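Local coordinates for glucose-6-phosphate isomerase like protein (Thermus thermophilus, PDB 1WIW), which probably isomerises sugar phosphates, as glucose-6-phosphate and mannose-6-phosphate isomerases of its family do, and is built from domains of the sugar isomerase (SIS) type, at residues R163-S169 with P215-L221; A178-F183 with W259-A263; F202-E207 with I233-V238. All coordinates share one frame. Numbering follows the deposited sequence.

How the interactions relate
All three contacts lie in the C-terminal SIS domain, and interaction 1, the pairing of two parallel strands, stands between the other two. Its face with Phe167 and Val219 meets interaction 2, the helix pair, with centres about 12 Å apart: Met262 CE sits 3.0 Å from Leu221 CD2 and 3.1 Å from Phe167 CE2. The face with Tyr168 and Leu220 meets interaction 3, with centres about 11 Å apart; Tyr168 CD1 is 3.7 Å from Phe202 CE1 and Ala218 CB is 3.7 Å from Leu234 CD1. Interactions 2 and 3 do not touch, their nearest atoms being about 12 Å apart. Helices on both sheet faces thus complete an alpha-beta-alpha sandwich. Each contact also touches the second subunit.

Interaction 1: R163-S169 with P215-L221; sequences RLPLFYS and PLAAVLL
Strands 164-168 and 216-221 run parallel, axes 4.4 Å apart and crossing at -25°, paired Leu164 with Leu216 through Tyr168 with Leu220. Six hydrogen bonds, each from N to O, join them: Leu164 to Pro215 (2.9 Å), Ala217 to Leu164 (3.0 Å), Leu166 to Ala217 (2.8 Å), Val219 to Leu166 (2.7 Å), Tyr168 to Val219 (3.0 Å) and Leu221 to Tyr168 (2.8 Å). On one face Phe167 (chi1 m) lays CD2 3.6 Å from CB of Val219 (chi1 t). On the other, Leu164 and Leu166 are t,p while Leu216 and Leu220 are m,t; Leu164 CD2 meets Leu216 CD2 at 3.8 Å, and Leu220 CD2 approaches the ring edge of Tyr168 (chi1 t) at CD1, 4.0 Å. Arg163 (chi1 m, chi2 t) runs past Ala217, CD to Ala217 CB 3.7 Å, and its NH1 salt-bridges Asp239. In this parallel SIS sheet, strand 240-244 flanks 216-221, helices 174-185 and 251-272 pack on the Phe167 face, and Phe202 of helix 198-204 meets Tyr168 on the reverse.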
loop_
_atom_site.group_PDB
_atom_site.type_symbol
_atom_site.label_atom_id
_atom_site.label_comp_id
_atom_site.label_asym_id
_atom_site.label_seq_id
_atom_site.Cartn_x
_atom_site.Cartn_y
_atom_site.Cartn_z
ATOM N N ARG B 163 6.727 -19.852 0.718
ATOM C CA ARG B 163 6.089 -19.124 1.804
ATOM C C ARG B 163 5.523 -17.843 1.227
ATOM O O ARG B 163 5.867 -17.457 0.112
ATOM C CB ARG B 163 7.082 -18.781 2.913
ATOM C CG ARG B 163 7.417 -19.949 3.826
ATOM C CD ARG B 163 7.901 -19.428 5.165
ATOM N NE ARG B 163 9.244 -19.891 5.476
ATOM C CZ ARG B 163 9.524 -21.093 5.961
ATOM N NH1 ARG B 163 8.546 -21.955 6.197
ATOM N NH2 ARG B 163 10.783 -21.436 6.194
ATOM N N LEU B 164 4.638 -17.202 1.981
ATOM C CA LEU B 164 4.035 -15.946 1.558
ATOM C C LEU B 164 4.710 -14.868 2.392
ATOM O O LEU B 164 4.393 -14.695 3.565
ATOM C CB LEU B 164 2.528 -15.954 1.839
ATOM C CG LEU B 164 1.774 -14.662 1.517
ATOM C CD1 LEU B 164 1.958 -14.313 0.048
ATOM C CD2 LEU B 164 0.290 -14.832 1.847
ATOM N N PRO B 165 5.675 -14.148 1.805
ATOM C CA PRO B 165 6.355 -13.102 2.571
ATOM C C PRO B 165 5.510 -11.881 2.901
ATOM O O PRO B 165 4.710 -11.405 2.090
ATOM C CB PRO B 165 7.575 -12.766 1.706
ATOM C CG PRO B 165 7.126 -13.089 0.328
ATOM C CD PRO B 165 6.311 -14.349 0.491
ATOM N N LEU B 166 5.692 -11.395 4.122
ATOM C CA LEU B 166 4.999 -10.219 4.621
ATOM C C LEU B 166 6.092 -9.199 4.928
ATOM O O LEU B 166 6.833 -9.358 5.899
ATOM C CB LEU B 166 4.216 -10.572 5.889
ATOM C CG LEU B 166 3.641 -9.435 6.741
ATOM C CD1 LEU B 166 2.812 -8.491 5.888
ATOM C CD2 LEU B 166 2.804 -10.035 7.872
ATOM N N PHE B 167 6.197 -8.167 4.092
ATOM C CA PHE B 167 7.219 -7.139 4.261
ATOM C C PHE B 167 6.733 -5.944 5.072
ATOM O O PHE B 167 5.677 -5.377 4.782
ATOM C CB PHE B 167 7.708 -6.639 2.899
ATOM C CG PHE B 167 8.255 -7.719 2.011
ATOM C CD1 PHE B 167 7.561 -8.124 0.878
ATOM C CD2 PHE B 167 9.472 -8.320 2.297
ATOM C CE1 PHE B 167 8.077 -9.114 0.039
ATOM C CE2 PHE B 167 9.995 -9.311 1.466
ATOM C CZ PHE B 167 9.294 -9.706 0.334
ATOM N N TYR B 168 7.519 -5.563 6.077
ATOM C CA TYR B 168 7.201 -4.427 6.944
ATOM C C TYR B 168 8.454 -3.551 7.080
ATOM O O TYR B 168 9.489 -4.011 7.560
ATOM C CB TYR B 168 6.757 -4.923 8.324
ATOM C CG TYR B 168 6.391 -3.818 9.293
ATOM C CD1 TYR B 168 6.808 -3.867 10.624
ATOM C CD2 TYR B 168 5.647 -2.712 8.877
ATOM C CE1 TYR B 168 6.498 -2.838 11.518
ATOM C CE2 TYR B 168 5.333 -1.679 9.763
ATOM C CZ TYR B 168 5.765 -1.750 11.080
ATOM O OH TYR B 168 5.485 -0.718 11.949
ATOM N N SER B 169 8.353 -2.296 6.642
ATOM C CA SER B 169 9.471 -1.356 6.689
ATOM C C SER B 169 9.119 -0.054 7.404
ATOM O O SER B 169 8.786 0.949 6.770
ATOM C CB SER B 169 9.946 -1.033 5.272
ATOM O OG SER B 169 8.898 -0.461 4.501
ATOM N N PRO B 215 2.336 -20.682 4.208
ATOM C CA PRO B 215 2.589 -20.104 5.530
ATOM C C PRO B 215 3.303 -18.758 5.399
ATOM O O PRO B 215 4.104 -18.559 4.485
ATOM C CB PRO B 215 3.448 -21.166 6.216
ATOM C CG PRO B 215 4.164 -21.814 5.070
ATOM C CD PRO B 215 3.076 -21.945 4.036
ATOM N N LEU B 216 3.011 -17.839 6.310
ATOM C CA LEU B 216 3.615 -16.512 6.269
ATOM C C LEU B 216 5.079 -16.460 6.698
ATOM O O LEU B 216 5.529 -17.234 7.542
ATOM C CB LEU B 216 2.808 -15.550 7.140
ATOM C CG LEU B 216 1.406 -15.176 6.656
ATOM C CD1 LEU B 216 0.658 -14.467 7.769
ATOM C CD2 LEU B 216 1.505 -14.284 5.421
ATOM N N ALA B 217 5.815 -15.535 6.096
ATOM C CA ALA B 217 7.217 -15.311 6.419
ATOM C C ALA B 217 7.324 -13.806 6.641
ATOM O O ALA B 217 7.310 -13.023 5.689
ATOM C CB ALA B 217 8.110 -15.738 5.260
ATOM N N ALA B 218 7.400 -13.396 7.899
ATOM C CA ALA B 218 7.507 -11.980 8.203
ATOM C C ALA B 218 8.919 -11.506 7.895
ATOM O O ALA B 218 9.897 -12.155 8.270
ATOM C CB ALA B 218 7.173 -11.730 9.662
ATOM N N VAL B 219 9.021 -10.384 7.191
ATOM C CA VAL B 219 10.328 -9.828 6.850
ATOM C C VAL B 219 10.366 -8.390 7.336
ATOM O O VAL B 219 9.781 -7.503 6.716
ATOM C CB VAL B 219 10.577 -9.853 5.327
ATOM C CG1 VAL B 219 11.967 -9.325 5.021
ATOM C CG2 VAL B 219 10.427 -11.269 4.799
ATOM N N LEU B 220 11.037 -8.165 8.460
ATOM C CA LEU B 220 11.130 -6.824 9.021
ATOM C C LEU B 220 12.323 -6.111 8.389
ATOM O O LEU B 220 13.469 -6.510 8.571
ATOM C CB LEU B 220 11.279 -6.901 10.544
ATOM C CG LEU B 220 10.240 -7.796 11.234
ATOM C CD1 LEU B 220 10.436 -7.762 12.739
ATOM C CD2 LEU B 220 8.832 -7.336 10.871
ATOM N N LEU B 221 12.034 -5.061 7.634
ATOM C CA LEU B 221 13.062 -4.303 6.939
ATOM C C LEU B 221 13.583 -3.086 7.705
ATOM O O LEU B 221 12.871 -2.096 7.871
ATOM C CB LEU B 221 12.515 -3.849 5.577
ATOM C CG LEU B 221 12.107 -4.980 4.634
ATOM C CD1 LEU B 221 11.295 -4.431 3.476
ATOM C CD2 LEU B 221 13.364 -5.680 4.142
#

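Interaction 2: A178-F183 with W259-A263; sequences AVQTLF and WYRMA
Two helical turns, 178-183 and 259-263, lie nearly parallel, their axes 9.7 Å apart and crossing at -17°. The CA atoms come nearest at Val179 and Trp259 (6.4 Å) and at Leu182 and Ala263 (6.0 Å). The main bump is Leu182, rotamer m,t. Its CD1 enters a hollow walled by Trp259, Met262 and Ala263, lying 3.7 Å from the centroid of the five-membered indole ring, 27° off its normal, in a CH-pi contact, and 4.0 Å from Ala263 CB. Trp259, with chi1 t and chi2 85°, leaves its helix sideways, and the indole then lies against helix 178-183, where Ala178 CB lies 4.1 Å from Trp259 CD1. In the reverse direction the selenomethionine Met262 (chi1 m, chi2 m) points its CA-to-CB bond at helix 178-183 and fits between Val179 and Phe183: its CG is 3.8 Å from Val179 CG2, its CB 4.3 Å from Phe183 CE2. One water bridges the two helices, donating to Ala178 O (2.8 Å) and accepting from Trp259 NE1 (3.1 Å). Beyond the pair, Met262 reaches Val219 and Leu221 of strand 216-221. Such neighbouring, near-parallel helices covering one face of a parallel sheet belong to the layered alpha-beta-alpha architecture of SIS domains.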
loop_
_atom_site.group_PDB
_atom_site.type_symbol
_atom_site.label_atom_id
_atom_site.label_comp_id
_atom_site.label_asym_id
_atom_site.label_seq_id
_atom_site.Cartn_x
_atom_site.Cartn_y
_atom_site.Cartn_z
ATOM N N ALA B 178 7.521 -1.195 -2.693
ATOM C CA ALA B 178 8.573 -1.332 -3.694
ATOM C C ALA B 178 9.168 -2.743 -3.677
ATOM O O ALA B 178 9.508 -3.292 -4.730
ATOM C CB ALA B 178 9.672 -0.294 -3.448
ATOM N N VAL B 179 9.307 -3.320 -2.484
ATOM C CA VAL B 179 9.854 -4.665 -2.359
ATOM C C VAL B 179 8.829 -5.691 -2.828
ATOM O O VAL B 179 9.185 -6.699 -3.444
ATOM C CB VAL B 179 10.289 -4.979 -0.908
ATOM C CG1 VAL B 179 10.644 -6.460 -0.778
ATOM C CG2 VAL B 179 11.519 -4.130 -0.536
ATOM N N GLN B 180 7.556 -5.437 -2.537
ATOM C CA GLN B 180 6.489 -6.339 -2.978
ATOM C C GLN B 180 6.570 -6.408 -4.502
ATOM O O GLN B 180 6.412 -7.476 -5.101
ATOM C CB GLN B 180 5.119 -5.792 -2.562
ATOM C CG GLN B 180 3.938 -6.703 -2.901
ATOM C CD GLN B 180 2.604 -6.117 -2.453
ATOM O OE1 GLN B 180 1.607 -6.835 -2.320
ATOM N NE2 GLN B 180 2.577 -4.809 -2.231
ATOM N N THR B 181 6.824 -5.256 -5.120
ATOM C CA THR B 181 6.942 -5.164 -6.572
ATOM C C THR B 181 8.160 -5.922 -7.094
ATOM O O THR B 181 8.097 -6.560 -8.153
ATOM C CB THR B 181 7.009 -3.686 -7.019
ATOM O OG1 THR B 181 5.704 -3.104 -6.911
ATOM C CG2 THR B 181 7.494 -3.560 -8.460
ATOM N N LEU B 182 9.270 -5.854 -6.362
ATOM C CA LEU B 182 10.482 -6.565 -6.773
ATOM C C LEU B 182 10.234 -8.073 -6.802
ATOM O O LEU B 182 10.672 -8.763 -7.719
ATOM C CB LEU B 182 11.644 -6.262 -5.815
ATOM C CG LEU B 182 12.385 -4.940 -6.038
ATOM C CD1 LEU B 182 13.323 -4.657 -4.875
ATOM C CD2 LEU B 182 13.161 -5.011 -7.352
ATOM N N PHE B 183 9.529 -8.582 -5.798
ATOM C CA PHE B 183 9.249 -10.013 -5.727
ATOM C C PHE B 183 8.268 -10.506 -6.782
ATOM O O PHE B 183 8.294 -11.676 -7.172
ATOM C CB PHE B 183 8.779 -10.383 -4.322
ATOM C CG PHE B 183 9.917 -10.634 -3.372
ATOM C CD1 PHE B 183 10.389 -11.926 -3.159
ATOM C CD2 PHE B 183 10.589 -9.571 -2.779
ATOM C CE1 PHE B 183 11.521 -12.157 -2.375
ATOM C CE2 PHE B 183 11.720 -9.787 -1.993
ATOM C CZ PHE B 183 12.187 -11.084 -1.792
ATOM N N TRP B 259 16.335 -2.063 -0.192
ATOM C CA TRP B 259 15.736 -2.308 -1.504
ATOM C C TRP B 259 16.675 -3.150 -2.378
ATOM O O TRP B 259 16.243 -4.109 -3.017
ATOM C CB TRP B 259 15.446 -0.968 -2.190
ATOM C CG TRP B 259 14.914 -1.086 -3.589
ATOM C CD1 TRP B 259 13.615 -1.273 -3.965
ATOM C CD2 TRP B 259 15.681 -1.039 -4.796
ATOM N NE1 TRP B 259 13.526 -1.345 -5.339
ATOM C CE2 TRP B 259 14.781 -1.207 -5.872
ATOM C CE3 TRP B 259 17.046 -0.870 -5.074
ATOM C CZ2 TRP B 259 15.202 -1.213 -7.213
ATOM C CZ3 TRP B 259 17.466 -0.875 -6.408
ATOM C CH2 TRP B 259 16.543 -1.047 -7.458
ATOM N N TYR B 260 17.956 -2.787 -2.405
ATOM C CA TYR B 260 18.952 -3.506 -3.209
ATOM C C TYR B 260 19.127 -4.959 -2.752
ATOM O O TYR B 260 19.176 -5.873 -3.576
ATOM C CB TYR B 260 20.300 -2.781 -3.144
ATOM C CG TYR B 260 21.388 -3.357 -4.042
ATOM C CD1 TYR B 260 21.251 -3.353 -5.432
ATOM C CD2 TYR B 260 22.570 -3.858 -3.502
ATOM C CE1 TYR B 260 22.269 -3.827 -6.266
ATOM C CE2 TYR B 260 23.600 -4.343 -4.329
ATOM C CZ TYR B 260 23.441 -4.319 -5.707
ATOM O OH TYR B 260 24.455 -4.765 -6.529
ATOM N N ARG B 261 19.226 -5.181 -1.446
ATOM C CA ARG B 261 19.382 -6.546 -0.948
ATOM C C ARG B 261 18.142 -7.380 -1.280
ATOM O O ARG B 261 18.235 -8.586 -1.505
ATOM C CB ARG B 261 19.613 -6.557 0.566
ATOM C CG ARG B 261 19.751 -7.968 1.127
ATOM C CD ARG B 261 19.933 -7.994 2.637
ATOM N NE ARG B 261 21.180 -7.370 3.063
ATOM C CZ ARG B 261 21.762 -7.609 4.237
ATOM N NH1 ARG B 261 22.898 -7.003 4.559
ATOM N NH2 ARG B 261 21.212 -8.471 5.082
HETATM N N MSE B 262 16.976 -6.742 -1.300
HETATM C CA MSE B 262 15.748 -7.460 -1.631
HETATM C C MSE B 262 15.684 -7.768 -3.129
HETATM O O MSE B 262 15.099 -8.769 -3.534
HETATM C CB MSE B 262 14.518 -6.657 -1.202
HETATM C CG MSE B 262 14.364 -6.557 0.310
HETATM SE SE MSE B 262 14.190 -8.300 1.195
HETATM C CE MSE B 262 12.628 -7.923 2.226
ATOM N N ALA B 263 16.279 -6.914 -3.957
ATOM C CA ALA B 263 16.280 -7.172 -5.398
ATOM C C ALA B 263 17.086 -8.449 -5.615
ATOM O O ALA B 263 16.679 -9.334 -6.364
ATOM C CB ALA B 263 16.913 -6.009 -6.157
HETATM O O HOH W 1 10.776 -1.725 -6.649
#

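Interaction 3: F202-E207 with I233-V238; sequences FLVGLE and ILESRV
Here residues 202-207, running on from helix 198-204, pack against residues 233-238, running on from helix 225-234. CA atoms come closest at Leu203 with Ile233 (6.5 Å), Phe202 with Leu234 (6.5 Å) and Leu206 with Arg237 (6.4 Å). Ile233, rotamer m,t, has its CA-to-CB bond directed at segment 202-207: its CG2 lies 3.7 Å from Phe202 CB and its CD1 3.7 Å from Leu203 CG. Leu234, also m,t, covers one face of the Phe202 ring (chi1 m); Leu234 CD1 stands 4.1 Å from the ring centroid, 11° off the normal, a CH-pi contact, while Leu234 CD2 is 3.4 Å from Leu206 CD1. The chain then turns, Arg237 N and Val238 N both hydrogen-bonded to Leu234 O (2.9 and 3.0 Å). Arg237 (m,t,t) reaches past the backbone carbonyls of Phe202 and Leu203, bringing CD to 3.4 Å from Phe202 O and a guanidinium face over Leu203 CD2. Its NH1 donates to Ile233 O (2.6 Å); its NE makes a long salt bridge with Glu207 OE1 (3.6 Å), too loose for a hydrogen bond. Val238 CG1 is 4.3 Å from Leu206 CD1. On the sheet side, Leu206 and Leu234 rest on strand 216-221, and Leu206 also packs on Leu190 of the second subunit. Strand 216-221 links the two helices in a helix-strand-helix succession, both helices lying on the Tyr168 and Leu220 face.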
loop_
_atom_site.group_PDB
_atom_site.type_symbol
_atom_site.label_atom_id
_atom_site.label_comp_id
_atom_site.label_asym_id
_atom_site.label_seq_id
_atom_site.Cartn_x
_atom_site.Cartn_y
_atom_site.Cartn_z
ATOM N N PHE B 202 -1.064 -6.799 12.705
ATOM C CA PHE B 202 -0.320 -7.975 13.146
ATOM C C PHE B 202 -1.003 -8.662 14.330
ATOM O O PHE B 202 -1.001 -9.882 14.432
ATOM C CB PHE B 202 1.102 -7.575 13.544
ATOM C CG PHE B 202 1.911 -6.974 12.422
ATOM C CD1 PHE B 202 2.990 -6.143 12.704
ATOM C CD2 PHE B 202 1.611 -7.255 11.090
ATOM C CE1 PHE B 202 3.766 -5.597 11.674
ATOM C CE2 PHE B 202 2.378 -6.716 10.052
ATOM C CZ PHE B 202 3.460 -5.883 10.348
ATOM N N LEU B 203 -1.583 -7.859 15.215
ATOM C CA LEU B 203 -2.255 -8.351 16.415
ATOM C C LEU B 203 -3.560 -9.103 16.200
ATOM O O LEU B 203 -3.787 -10.133 16.830
ATOM C CB LEU B 203 -2.532 -7.189 17.373
ATOM C CG LEU B 203 -1.368 -6.596 18.162
ATOM C CD1 LEU B 203 -1.795 -5.286 18.797
ATOM C CD2 LEU B 203 -0.915 -7.590 19.230
ATOM N N VAL B 204 -4.416 -8.603 15.316
ATOM C CA VAL B 204 -5.716 -9.238 15.099
ATOM C C VAL B 204 -5.932 -10.008 13.802
ATOM O O VAL B 204 -6.701 -10.970 13.772
ATOM C CB VAL B 204 -6.852 -8.197 15.224
ATOM C CG1 VAL B 204 -6.915 -7.662 16.647
ATOM C CG2 VAL B 204 -6.621 -7.057 14.249
ATOM N N GLY B 205 -5.256 -9.603 12.733
ATOM C CA GLY B 205 -5.454 -10.270 11.460
ATOM C C GLY B 205 -4.648 -11.516 11.137
ATOM O O GLY B 205 -4.899 -12.151 10.113
ATOM N N LEU B 206 -3.700 -11.889 11.991
ATOM C CA LEU B 206 -2.868 -13.058 11.708
ATOM C C LEU B 206 -3.088 -14.263 12.619
ATOM O O LEU B 206 -2.243 -14.574 13.460
ATOM C CB LEU B 206 -1.391 -12.661 11.751
ATOM C CG LEU B 206 -0.990 -11.467 10.882
ATOM C CD1 LEU B 206 0.501 -11.209 11.028
ATOM C CD2 LEU B 206 -1.345 -11.747 9.433
ATOM N N GLU B 207 -4.210 -14.952 12.439
ATOM C CA GLU B 207 -4.513 -16.133 13.244
ATOM C C GLU B 207 -5.442 -17.109 12.527
ATOM O O GLU B 207 -5.957 -16.756 11.444
ATOM C CB GLU B 207 -5.130 -15.710 14.579
ATOM C CG GLU B 207 -4.132 -15.086 15.540
ATOM C CD GLU B 207 -4.800 -14.362 16.685
ATOM O OE1 GLU B 207 -4.079 -13.875 17.582
ATOM O OE2 GLU B 207 -6.046 -14.274 16.680
ATOM N N ILE B 233 5.263 -9.164 18.484
ATOM C CA ILE B 233 3.922 -9.581 18.095
ATOM C C ILE B 233 3.919 -10.748 17.100
ATOM O O ILE B 233 3.252 -11.762 17.318
ATOM C CB ILE B 233 3.139 -8.389 17.488
ATOM C CG1 ILE B 233 2.894 -7.336 18.574
ATOM C CG2 ILE B 233 1.821 -8.872 16.882
ATOM C CD1 ILE B 233 2.314 -6.033 18.065
ATOM N N LEU B 234 4.682 -10.609 16.022
ATOM C CA LEU B 234 4.740 -11.630 14.975
ATOM C C LEU B 234 5.438 -12.931 15.356
ATOM O O LEU B 234 5.140 -13.988 14.803
ATOM C CB LEU B 234 5.418 -11.050 13.731
ATOM C CG LEU B 234 4.746 -9.827 13.105
ATOM C CD1 LEU B 234 5.613 -9.273 11.992
ATOM C CD2 LEU B 234 3.389 -10.220 12.571
ATOM N N GLU B 235 6.366 -12.849 16.298
ATOM C CA GLU B 235 7.135 -14.010 16.728
ATOM C C GLU B 235 6.289 -15.272 16.924
ATOM O O GLU B 235 6.600 -16.335 16.387
ATOM C CB GLU B 235 7.881 -13.667 18.019
ATOM C CG GLU B 235 9.201 -14.389 18.180
ATOM C CD GLU B 235 9.956 -13.943 19.417
ATOM O OE1 GLU B 235 10.296 -12.743 19.508
ATOM O OE2 GLU B 235 10.207 -14.790 20.301
ATOM N N SER B 236 5.211 -15.142 17.687
ATOM C CA SER B 236 4.325 -16.265 17.972
ATOM C C SER B 236 3.231 -16.478 16.931
ATOM O O SER B 236 2.550 -17.507 16.944
ATOM C CB SER B 236 3.661 -16.045 19.329
ATOM O OG SER B 236 2.979 -14.799 19.340
ATOM N N ARG B 237 3.065 -15.520 16.025
ATOM C CA ARG B 237 2.002 -15.614 15.034
ATOM C C ARG B 237 2.348 -16.058 13.613
ATOM O O ARG B 237 1.452 -16.439 12.863
ATOM C CB ARG B 237 1.248 -14.280 14.993
ATOM C CG ARG B 237 0.614 -13.900 16.336
ATOM C CD ARG B 237 -0.104 -12.556 16.268
ATOM N NE ARG B 237 -0.839 -12.248 17.495
ATOM C CZ ARG B 237 -0.278 -11.909 18.653
ATOM N NH1 ARG B 237 1.041 -11.825 18.769
ATOM N NH2 ARG B 237 -1.042 -11.651 19.704
ATOM N N VAL B 238 3.619 -16.021 13.227
ATOM C CA VAL B 238 3.967 -16.437 11.872
ATOM C C VAL B 238 4.883 -17.654 11.823
ATOM O O VAL B 238 5.577 -17.964 12.790
ATOM C CB VAL B 238 4.619 -15.281 11.068
ATOM C CG1 VAL B 238 3.728 -14.042 11.133
ATOM C CG2 VAL B 238 6.006 -14.985 11.600
#